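Local coordinates for protein alpha-ketoglutarate-dependent non-heme iron oxygenase EasH (Aspergillus japonicus, PDB 5M0T) that probably catalyses an iron(II)- and 2-oxoglutarate-dependent oxidation step in the biosynthesis of the ergot alkaloid cycloclavine, at residues A[42-47]-A[88-93]. Residues are numbered along the deposited sequence; the frame is centred on the assembly and turned at random.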
# COMPACT_ATOMS: atom_id res chain seq x y z
N ALA A 42 7.17 19.42 26.78
CA ALA A 42 8.46 20.10 26.62
C ALA A 42 9.62 19.12 26.76
O ALA A 42 10.58 19.17 25.97
CB ALA A 42 8.59 21.22 27.64
N ASP A 43 9.52 18.20 27.72
CA ASP A 43 10.56 17.19 27.97
C ASP A 43 10.73 16.21 26.81
O ASP A 43 11.85 15.82 26.49
CB ASP A 43 10.27 16.40 29.24
CG ASP A 43 11.36 15.39 29.55
OD1 ASP A 43 12.42 15.81 30.06
OD2 ASP A 43 11.18 14.19 29.24
N GLN A 44 9.61 15.81 26.21
CA GLN A 44 9.66 14.99 25.00
C GLN A 44 10.33 15.72 23.82
O GLN A 44 11.14 15.14 23.09
CB GLN A 44 8.26 14.55 24.60
CG GLN A 44 7.71 13.42 25.47
CD GLN A 44 6.32 13.01 25.03
OE1 GLN A 44 5.46 13.86 24.79
NE2 GLN A 44 6.12 11.70 24.87
N VAL A 45 9.99 16.99 23.63
CA VAL A 45 10.57 17.78 22.54
C VAL A 45 12.09 17.88 22.70
O VAL A 45 12.83 17.66 21.73
CB VAL A 45 9.91 19.18 22.44
CG1 VAL A 45 10.67 20.09 21.46
CG2 VAL A 45 8.46 19.04 22.01
N ARG A 46 12.55 18.20 23.92
CA ARG A 46 13.98 18.25 24.24
C ARG A 46 14.69 16.93 23.91
O ARG A 46 15.71 16.93 23.21
CB ARG A 46 14.22 18.61 25.72
N ARG A 47 14.14 15.82 24.40
CA ARG A 47 14.74 14.49 24.17
C ARG A 47 14.69 14.07 22.70
O ARG A 47 15.67 13.54 22.19
CB ARG A 47 14.10 13.41 25.07
CG ARG A 47 14.67 13.40 26.48
CD ARG A 47 14.12 12.25 27.31
NE ARG A 47 12.66 12.36 27.50
CZ ARG A 47 11.74 11.50 27.07
NH1 ARG A 47 12.06 10.39 26.40
NH2 ARG A 47 10.46 11.73 27.33
N ARG A 88 9.90 5.36 18.15
CA ARG A 88 9.54 3.95 18.23
C ARG A 88 8.64 3.59 19.42
O ARG A 88 7.68 2.87 19.24
CB ARG A 88 10.81 3.09 18.28
CG ARG A 88 11.56 3.02 16.96
CD ARG A 88 12.59 1.90 16.99
NE ARG A 88 13.58 2.06 18.06
CZ ARG A 88 14.63 2.88 18.04
NH1 ARG A 88 14.87 3.68 17.01
NH2 ARG A 88 15.44 2.90 19.09
N ASP A 89 8.97 4.10 20.61
CA ASP A 89 8.35 3.66 21.89
C ASP A 89 7.25 4.58 22.42
O ASP A 89 6.26 4.09 22.95
CB ASP A 89 9.42 3.55 22.97
CG ASP A 89 10.50 2.54 22.64
OD1 ASP A 89 10.45 1.88 21.59
OD2 ASP A 89 11.44 2.41 23.47
N GLU A 90 7.43 5.90 22.32
CA GLU A 90 6.48 6.86 22.89
C GLU A 90 5.42 7.26 21.87
O GLU A 90 4.23 7.08 22.11
CB GLU A 90 7.22 8.08 23.47
CG GLU A 90 8.35 7.68 24.42
CD GLU A 90 8.92 8.81 25.29
OE1 GLU A 90 8.19 9.76 25.67
OE2 GLU A 90 10.12 8.74 25.62
N LEU A 91 5.84 7.75 20.70
CA LEU A 91 4.90 8.24 19.68
C LEU A 91 4.09 7.13 18.99
O LEU A 91 2.88 7.29 18.78
CB LEU A 91 5.62 9.08 18.64
CG LEU A 91 6.26 10.34 19.20
CD1 LEU A 91 7.13 10.99 18.13
CD2 LEU A 91 5.20 11.32 19.72
N MET A 92 4.74 6.03 18.64
CA MET A 92 4.03 4.92 17.99
C MET A 92 3.10 4.14 18.94
O MET A 92 2.34 3.30 18.46
CB MET A 92 5.01 3.98 17.28
CG MET A 92 5.63 4.55 16.01
SD MET A 92 4.44 5.14 14.77
CE MET A 92 4.35 6.89 15.17
N ASN A 93 3.14 4.42 20.25
CA ASN A 93 2.18 3.87 21.21
C ASN A 93 1.27 4.93 21.84
O ASN A 93 0.57 4.64 22.81
CB ASN A 93 2.94 3.14 22.31
CG ASN A 93 3.66 1.93 21.79
OD1 ASN A 93 3.03 0.94 21.39
ND2 ASN A 93 4.99 2.00 21.78
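A polar surface contact joins helix 42-52 to helix 85-91 through the carboxylate of Glu-90, which reaches across to Gln-44 and Arg-47, one helical turn apart on the facing helix. With CA atoms of Gln-44 and Glu-90 9.0 Å apart, the backbones stay well separated and long side chains span the distance. Arg-47 NH1 donates an almost straight hydrogen bond, part of a salt bridge, to Glu-90 OE2 (2.7 Å) on the syn side of the carboxylate. The two flat groups are nearly coplanar, 19° apart, and a second, weak bond runs from Arg-47 NH2 to Glu-90 OE1 (3.4 Å). On an extended chain (chi2 -179°), Gln-44 NE2 donates to Glu-90 OE1 (2.9 Å) from the anti side, somewhat out of the carboxylate plane. Gln-44 OE1 accepts from the backbone N of Ser-41, and the two bonds would hold the amide in this orientation. A bend at chi3 (-63°) turns the Arg-47 guanidinium so that a different edge meets Asp-43: NE (2.9 Å) and NH2 (3.2 Å) both donate to Asp-43 OD2. Held side-on from its own helix, the arginine probably also offsets the like charges of Asp-43 and Glu-90. Leu-91, next to Glu-90, turns into the buried interior against Met-40 and Phe-225 of strand 222-231. The arrangement is a surface salt-bridge network, Asp-43–Arg-47–Glu-90, linking two helices within the PhyH-family, cupin-type fold.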